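Long-range contact in p800 reaction center core protein (Heliobacterium modesticaldum, PDB 5V8K), which probably converts light into charge separation as the homodimeric core of a photosynthetic reaction center, binding bacteriochlorophyll g pigments and a [4Fe-4S] cluster: residues Ile385-Met399 with Leu437-Val451. Numbering follows the deposited sequence.
With GBF (Bacteriochlorophyll g), chain D.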
loop_
_atom_site.group_PDB
_atom_site.type_symbol
_atom_site.label_atom_id
_atom_site.label_comp_id
_atom_site.label_asym_id
_atom_site.label_seq_id
_atom_site.Cartn_x
_atom_site.Cartn_y
_atom_site.Cartn_z
ATOM N N ILE A 385 15.367 12.062 8.651
ATOM C CA ILE A 385 15.578 12.735 7.383
ATOM C C ILE A 385 17.003 12.522 6.878
ATOM O O ILE A 385 17.221 12.209 5.705
ATOM C CB ILE A 385 15.251 14.232 7.548
ATOM C CG1 ILE A 385 13.768 14.368 7.821
ATOM C CG2 ILE A 385 15.663 15.066 6.328
ATOM C CD1 ILE A 385 13.371 15.738 8.321
ATOM N N ALA A 386 17.995 12.755 7.723
ATOM C CA ALA A 386 19.373 12.419 7.355
ATOM C C ALA A 386 19.491 10.964 6.889
ATOM O O ALA A 386 20.093 10.672 5.849
ATOM C CB ALA A 386 20.292 12.671 8.535
ATOM N N GLY A 387 18.913 10.039 7.646
ATOM C CA GLY A 387 18.940 8.636 7.231
ATOM C C GLY A 387 18.222 8.399 5.909
ATOM O O GLY A 387 18.673 7.603 5.077
ATOM N N GLY A 388 17.073 9.061 5.717
ATOM C CA GLY A 388 16.360 8.933 4.456
ATOM C C GLY A 388 17.177 9.437 3.283
ATOM O O GLY A 388 17.161 8.847 2.200
ATOM N N LEU A 389 17.956 10.492 3.501
ATOM C CA LEU A 389 18.834 10.997 2.457
ATOM C C LEU A 389 19.897 9.978 2.059
ATOM O O LEU A 389 20.161 9.778 0.869
ATOM C CB LEU A 389 19.484 12.310 2.914
ATOM C CG LEU A 389 18.570 13.528 2.797
ATOM C CD1 LEU A 389 19.227 14.669 3.535
ATOM C CD2 LEU A 389 18.301 13.917 1.347
ATOM N N HIS A 390 20.560 9.361 3.046
ATOM C CA HIS A 390 21.571 8.355 2.732
ATOM C C HIS A 390 20.944 7.101 2.146
ATOM O O HIS A 390 21.526 6.460 1.267
ATOM C CB HIS A 390 22.373 8.011 3.982
ATOM C CG HIS A 390 23.217 9.136 4.457
ATOM N ND1 HIS A 390 22.686 10.271 5.025
ATOM C CD2 HIS A 390 24.548 9.344 4.374
ATOM C CE1 HIS A 390 23.665 11.106 5.322
ATOM N NE2 HIS A 390 24.803 10.560 4.946
ATOM N N PHE A 391 19.758 6.751 2.627
ATOM C CA PHE A 391 18.990 5.653 2.052
ATOM C C PHE A 391 18.709 5.895 0.567
ATOM O O PHE A 391 19.003 5.052 -0.284
ATOM C CB PHE A 391 17.708 5.523 2.887
ATOM C CG PHE A 391 16.787 4.430 2.479
ATOM C CD1 PHE A 391 17.106 3.109 2.702
ATOM C CD2 PHE A 391 15.547 4.730 1.964
ATOM C CE1 PHE A 391 16.222 2.109 2.344
ATOM C CE2 PHE A 391 14.662 3.760 1.611
ATOM C CZ PHE A 391 14.991 2.448 1.781
ATOM N N THR A 392 18.131 7.061 0.242
ATOM C CA THR A 392 17.907 7.438 -1.151
ATOM C C THR A 392 19.202 7.408 -1.957
ATOM O O THR A 392 19.207 7.031 -3.128
ATOM C CB THR A 392 17.263 8.837 -1.211
ATOM O OG1 THR A 392 16.012 8.812 -0.515
ATOM C CG2 THR A 392 16.986 9.207 -2.635
ATOM N N MET A 393 20.309 7.806 -1.354
ATOM C CA MET A 393 21.577 7.810 -2.079
ATOM C C MET A 393 22.065 6.401 -2.452
ATOM O O MET A 393 22.961 6.285 -3.309
ATOM C CB MET A 393 22.678 8.494 -1.255
ATOM C CG MET A 393 22.649 10.023 -1.221
ATOM S SD MET A 393 24.238 10.701 -0.664
ATOM C CE MET A 393 24.197 10.223 1.059
ATOM N N VAL A 394 21.525 5.337 -1.846
ATOM C CA VAL A 394 22.001 3.974 -2.167
ATOM C C VAL A 394 21.705 3.680 -3.641
ATOM O O VAL A 394 22.642 3.380 -4.389
ATOM C CB VAL A 394 21.398 2.905 -1.226
ATOM C CG1 VAL A 394 21.647 1.492 -1.729
ATOM C CG2 VAL A 394 22.008 3.052 0.191
ATOM N N PRO A 395 20.456 3.773 -4.118
ATOM C CA PRO A 395 20.248 3.622 -5.569
ATOM C C PRO A 395 20.944 4.701 -6.403
ATOM O O PRO A 395 21.365 4.411 -7.531
ATOM C CB PRO A 395 18.718 3.671 -5.746
ATOM C CG PRO A 395 18.162 4.222 -4.475
ATOM C CD PRO A 395 19.195 3.899 -3.383
ATOM N N MET A 396 21.128 5.912 -5.871
ATOM C CA MET A 396 21.773 6.981 -6.638
ATOM C C MET A 396 23.236 6.658 -6.932
ATOM O O MET A 396 23.715 6.856 -8.057
ATOM C CB MET A 396 21.660 8.315 -5.901
ATOM C CG MET A 396 20.231 8.770 -5.714
ATOM S SD MET A 396 20.061 10.321 -4.797
ATOM C CE MET A 396 20.729 11.380 -6.033
ATOM N N TRP A 397 23.973 6.185 -5.926
ATOM C CA TRP A 397 25.371 5.879 -6.181
ATOM C C TRP A 397 25.536 4.589 -6.980
ATOM O O TRP A 397 26.542 4.433 -7.677
ATOM C CB TRP A 397 26.174 5.836 -4.887
ATOM C CG TRP A 397 26.386 7.217 -4.331
ATOM C CD1 TRP A 397 25.812 7.741 -3.207
ATOM C CD2 TRP A 397 27.222 8.256 -4.871
ATOM N NE1 TRP A 397 26.245 9.015 -3.003
ATOM C CE2 TRP A 397 27.120 9.363 -4.000
ATOM C CE3 TRP A 397 28.052 8.358 -5.991
ATOM C CZ2 TRP A 397 27.783 10.577 -4.238
ATOM C CZ3 TRP A 397 28.745 9.566 -6.209
ATOM C CH2 TRP A 397 28.591 10.657 -5.333
ATOM N N ARG A 398 24.525 3.723 -6.988
ATOM C CA ARG A 398 24.561 2.571 -7.884
ATOM C C ARG A 398 24.350 2.974 -9.353
ATOM O O ARG A 398 24.985 2.398 -10.245
ATOM C CB ARG A 398 23.524 1.540 -7.424
ATOM C CG ARG A 398 23.906 0.830 -6.089
ATOM C CD ARG A 398 22.752 0.007 -5.571
ATOM N NE ARG A 398 22.487 -1.170 -6.389
ATOM C CZ ARG A 398 21.660 -2.147 -6.018
ATOM N NH1 ARG A 398 21.053 -2.071 -4.851
ATOM N NH2 ARG A 398 21.483 -3.240 -6.769
ATOM N N MET A 399 23.470 3.955 -9.627
ATOM C CA MET A 399 23.373 4.560 -10.960
ATOM C C MET A 399 24.735 4.985 -11.454
ATOM O O MET A 399 25.125 4.686 -12.591
ATOM C CB MET A 399 22.445 5.797 -10.950
ATOM C CG MET A 399 20.973 5.541 -11.070
ATOM S SD MET A 399 20.012 7.102 -11.369
ATOM C CE MET A 399 19.990 7.934 -9.796
ATOM N N LEU A 437 20.637 1.001 -14.957
ATOM C CA LEU A 437 20.741 2.392 -14.532
ATOM C C LEU A 437 19.361 3.027 -14.325
ATOM O O LEU A 437 19.086 3.609 -13.258
ATOM C CB LEU A 437 21.591 3.153 -15.570
ATOM C CG LEU A 437 21.892 4.667 -15.565
ATOM C CD1 LEU A 437 20.863 5.348 -16.301
ATOM C CD2 LEU A 437 21.882 5.316 -14.219
ATOM N N VAL A 438 18.452 2.876 -15.300
ATOM C CA VAL A 438 17.159 3.553 -15.168
ATOM C C VAL A 438 16.331 2.912 -14.045
ATOM O O VAL A 438 15.555 3.593 -13.361
ATOM C CB VAL A 438 16.398 3.594 -16.520
ATOM C CG1 VAL A 438 15.742 2.248 -16.876
ATOM C CG2 VAL A 438 15.384 4.677 -16.482
ATOM N N ASP A 439 16.510 1.616 -13.800
ATOM C CA ASP A 439 15.719 0.974 -12.758
ATOM C C ASP A 439 16.196 1.403 -11.365
ATOM O O ASP A 439 15.395 1.486 -10.436
ATOM C CB ASP A 439 15.762 -0.539 -12.954
ATOM C CG ASP A 439 14.995 -1.000 -14.216
ATOM O OD1 ASP A 439 14.126 -0.234 -14.728
ATOM O OD2 ASP A 439 15.251 -2.128 -14.698
ATOM N N GLN A 440 17.468 1.786 -11.233
ATOM C CA GLN A 440 17.941 2.394 -9.992
ATOM C C GLN A 440 17.477 3.845 -9.867
ATOM O O GLN A 440 17.291 4.344 -8.752
ATOM C CB GLN A 440 19.464 2.315 -9.900
ATOM C CG GLN A 440 20.010 0.898 -9.747
ATOM C CD GLN A 440 19.549 0.248 -8.445
ATOM O OE1 GLN A 440 19.707 0.812 -7.353
ATOM N NE2 GLN A 440 18.941 -0.920 -8.558
ATOM N N PHE A 441 17.307 4.545 -10.988
ATOM C CA PHE A 441 16.649 5.848 -10.950
ATOM C C PHE A 441 15.262 5.749 -10.326
ATOM O O PHE A 441 14.930 6.508 -9.414
ATOM C CB PHE A 441 16.561 6.446 -12.353
ATOM C CG PHE A 441 15.533 7.543 -12.460
ATOM C CD1 PHE A 441 15.817 8.804 -12.008
ATOM C CD2 PHE A 441 14.278 7.274 -12.945
ATOM C CE1 PHE A 441 14.881 9.811 -12.070
ATOM C CE2 PHE A 441 13.286 8.279 -13.006
ATOM C CZ PHE A 441 13.590 9.559 -12.571
ATOM N N TYR A 442 14.429 4.816 -10.806
ATOM C CA TYR A 442 13.098 4.654 -10.223
ATOM C C TYR A 442 13.197 4.359 -8.739
ATOM O O TYR A 442 12.374 4.844 -7.948
ATOM C CB TYR A 442 12.315 3.529 -10.905
ATOM C CG TYR A 442 12.141 3.645 -12.380
ATOM C CD1 TYR A 442 11.741 4.834 -12.971
ATOM C CD2 TYR A 442 12.387 2.561 -13.203
ATOM C CE1 TYR A 442 11.615 4.937 -14.318
ATOM C CE2 TYR A 442 12.244 2.652 -14.595
ATOM C CZ TYR A 442 11.838 3.858 -15.147
ATOM O OH TYR A 442 11.731 4.014 -16.535
ATOM N N LEU A 443 14.154 3.488 -8.347
ATOM C CA LEU A 443 14.218 3.078 -6.961
ATOM C C LEU A 443 14.592 4.263 -6.080
ATOM O O LEU A 443 14.102 4.388 -4.957
ATOM C CB LEU A 443 15.229 1.908 -6.803
ATOM C CG LEU A 443 15.344 1.188 -5.462
ATOM C CD1 LEU A 443 13.973 0.613 -5.035
ATOM C CD2 LEU A 443 16.389 0.071 -5.445
ATOM N N ALA A 444 15.453 5.151 -6.571
ATOM C CA ALA A 444 15.768 6.335 -5.781
ATOM C C ALA A 444 14.532 7.224 -5.608
ATOM O O ALA A 444 14.293 7.767 -4.519
ATOM C CB ALA A 444 16.928 7.092 -6.407
ATOM N N ILE A 445 13.693 7.329 -6.648
ATOM C CA ILE A 445 12.436 8.068 -6.528
ATOM C C ILE A 445 11.573 7.475 -5.418
ATOM O O ILE A 445 11.002 8.201 -4.603
ATOM C CB ILE A 445 11.681 8.080 -7.869
ATOM C CG1 ILE A 445 12.484 8.830 -8.971
ATOM C CG2 ILE A 445 10.288 8.674 -7.681
ATOM C CD1 ILE A 445 12.634 10.357 -8.722
ATOM N N PHE A 446 11.424 6.146 -5.411
ATOM C CA PHE A 446 10.672 5.440 -4.368
ATOM C C PHE A 446 11.247 5.732 -2.988
ATOM O O PHE A 446 10.515 6.060 -2.049
ATOM C CB PHE A 446 10.728 3.915 -4.587
ATOM C CG PHE A 446 9.819 3.388 -5.658
ATOM C CD1 PHE A 446 8.457 3.556 -5.577
ATOM C CD2 PHE A 446 10.337 2.671 -6.722
ATOM C CE1 PHE A 446 7.595 3.040 -6.595
ATOM C CE2 PHE A 446 9.511 2.162 -7.746
ATOM C CZ PHE A 446 8.129 2.358 -7.675
ATOM N N PHE A 447 12.557 5.516 -2.830
ATOM C CA PHE A 447 13.222 5.693 -1.539
ATOM C C PHE A 447 13.125 7.139 -1.034
ATOM O O PHE A 447 13.179 7.387 0.182
ATOM C CB PHE A 447 14.703 5.288 -1.666
ATOM C CG PHE A 447 14.980 3.771 -1.609
ATOM C CD1 PHE A 447 13.973 2.828 -1.727
ATOM C CD2 PHE A 447 16.268 3.321 -1.429
ATOM C CE1 PHE A 447 14.260 1.449 -1.675
ATOM C CE2 PHE A 447 16.558 1.940 -1.383
ATOM C CZ PHE A 447 15.538 1.018 -1.498
ATOM N N SER A 448 13.014 8.104 -1.952
ATOM C CA SER A 448 13.022 9.520 -1.569
ATOM C C SER A 448 11.823 9.882 -0.717
ATOM O O SER A 448 11.836 10.929 -0.062
ATOM C CB SER A 448 13.074 10.434 -2.803
ATOM O OG SER A 448 11.812 10.495 -3.475
ATOM N N LEU A 449 10.797 9.046 -0.702
ATOM C CA LEU A 449 9.714 9.221 0.255
ATOM C C LEU A 449 10.166 9.151 1.707
ATOM O O LEU A 449 9.464 9.701 2.568
ATOM C CB LEU A 449 8.613 8.186 0.038
ATOM C CG LEU A 449 7.962 8.325 -1.337
ATOM C CD1 LEU A 449 6.990 7.210 -1.590
ATOM C CD2 LEU A 449 7.236 9.672 -1.484
ATOM N N GLN A 450 11.301 8.490 2.008
ATOM C CA GLN A 450 11.845 8.531 3.359
ATOM C C GLN A 450 12.486 9.865 3.721
ATOM O O GLN A 450 12.842 10.072 4.891
ATOM C CB GLN A 450 12.876 7.397 3.518
ATOM C CG GLN A 450 12.255 6.049 3.499
ATOM C CD GLN A 450 11.054 6.031 4.373
ATOM O OE1 GLN A 450 9.930 6.087 3.897
ATOM N NE2 GLN A 450 11.286 6.046 5.680
ATOM N N VAL A 451 12.657 10.755 2.753
ATOM C CA VAL A 451 13.027 12.143 3.014
ATOM C C VAL A 451 11.783 13.034 3.080
ATOM O O VAL A 451 11.582 13.783 4.039
ATOM C CB VAL A 451 14.013 12.641 1.930
ATOM C CG1 VAL A 451 14.379 14.076 2.156
ATOM C CG2 VAL A 451 15.272 11.749 1.873
HETATM MG MG GBF D . 7.762 2.932 5.219
HETATM C CHA GBF D . 4.712 2.208 6.797
HETATM C CHB GBF D . 9.215 2.831 8.188
HETATM C CHC GBF D . 10.728 2.663 3.466
HETATM C CHD GBF D . 6.090 2.558 2.110
HETATM N NA GBF D . 7.115 2.708 7.104
HETATM C C1A GBF D . 5.866 2.608 7.649
HETATM C C2A GBF D . 5.680 2.670 9.156
HETATM C C3A GBF D . 7.147 2.836 9.565
HETATM C C4A GBF D . 7.868 2.824 8.194
HETATM C CMA GBF D . 7.305 4.152 10.297
HETATM C CAA GBF D . 5.039 1.508 9.931
HETATM C CBA GBF D . 4.739 1.946 11.364
HETATM C CGA GBF D . 5.746 1.297 12.311
HETATM O O1A GBF D . 6.629 0.514 11.952
HETATM O O2A GBF D . 5.547 1.543 13.710
HETATM N NB GBF D . 9.694 2.695 5.771
HETATM C C1B GBF D . 10.151 2.800 7.032
HETATM C C2B GBF D . 11.561 2.783 7.016
HETATM C C3B GBF D . 11.937 2.726 5.677
HETATM C C4B GBF D . 10.742 2.706 4.937
HETATM C CMB GBF D . 12.430 2.871 8.225
HETATM C CAB GBF D . 13.280 2.765 5.078
HETATM C CBB GBF D . 14.382 3.089 5.652
HETATM N NC GBF D . 8.283 2.539 3.256
HETATM C C1C GBF D . 9.485 2.639 2.698
HETATM C C2C GBF D . 9.791 2.717 1.223
HETATM C C3C GBF D . 8.336 2.705 0.973
HETATM C C4C GBF D . 7.541 2.621 2.108
HETATM C CMC GBF D . 10.566 3.950 0.828
HETATM C CAC GBF D . 7.736 2.786 -0.372
HETATM C CBC GBF D . 8.499 2.839 -1.714
HETATM N ND GBF D . 5.940 2.587 4.525
HETATM C C1D GBF D . 5.356 2.381 3.366
HETATM C C2D GBF D . 3.873 1.848 3.258
HETATM C C3D GBF D . 3.792 1.874 4.653
HETATM C C4D GBF D . 4.924 2.284 5.398
HETATM C CMD GBF D . 3.019 1.534 2.078
HETATM C CAD GBF D . 2.730 1.715 5.654
HETATM O OBD GBF D . 1.596 1.105 5.593
HETATM C CBD GBF D . 3.288 1.898 7.040
HETATM C CGD GBF D . 2.486 2.962 7.758
HETATM O O1D GBF D . 2.823 4.135 7.914
HETATM O O2D GBF D . 1.177 2.588 8.243
HETATM C CED GBF D . 0.314 3.595 8.746
HETATM C C1 GBF D . 6.389 0.927 14.672
HETATM C C2 GBF D . 5.961 -0.484 14.903
HETATM C C3 GBF D . 5.270 -0.821 16.001
HETATM C C4 GBF D . 4.855 0.244 16.978
HETATM C C5 GBF D . 4.864 -2.250 16.217
HETATM C C6 GBF D . 5.594 -2.915 17.395
HETATM C C7 GBF D . 7.056 -3.136 17.041
HETATM C C8 GBF D . 7.712 -4.294 17.212
HETATM C C9 GBF D . 7.046 -5.516 17.720
HETATM C C10 GBF D . 9.152 -4.402 16.794
HETATM C C11 GBF D . 9.128 -4.438 15.277
HETATM C C12 GBF D . 8.567 -5.767 14.875
HETATM C C13 GBF D . 7.683 -5.918 13.890
HETATM C C14 GBF D . 7.240 -7.300 13.596
HETATM C C15 GBF D . 7.119 -4.793 13.115
HETATM O O HOH W 1 7.773 5.511 5.106
#
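Gly-388 O is gripped twice from within helix 385-399, by Thr-392 N and, at 2.9 Å, by Thr-392 OG1, which arrive from opposite faces of its carbonyl plane. That bond fixes Thr-392 OG1 where it rests 3.2 Å from Ser-448 CA. The rings of Phe-391 and Phe-447 form an offset stack, centroids 3.9 Å apart and planes 16° from parallel. Phe-391 CG lies anti to its backbone N (chi1 -179°), which carries the ring across to Phe-447; the opposite face of Phe-391 receives the bacteriochlorophyll vinyl carbon CBB, 3.8 Å above the ring centre. An alanine in place of Phe-447 is likely to leave Phe-391 without its stacking partner and open a gap beside Pro-395 CD. Gln-450 bends at chi2 to lay its amide near the macrocycle, and its OE1 accepts from the water that ligates the magnesium at 2.6 Å. Pro-395, at the kink, is a knob among Gln-440, Leu-443, Ala-444 and Phe-447; Val-451 sits among Ile-385, Gly-388, Leu-389 and Thr-392, its CG2 3.3 Å from Gly-388 C. Gln-440 OE1 lies over the Arg-398 guanidinium; Gln-440 NE2 and Arg-398 NH2 both bond to Ser-545 of the second subunit, whose Glu-548 forms a salt bridge with Arg-398. The axes of 385-399 and 437-447 run antiparallel (172°), and the reciprocal knobs make this knobs-into-holes packing of transmembrane helices, flanking a water-ligated bacteriochlorophyll site in a photosystem I-type core.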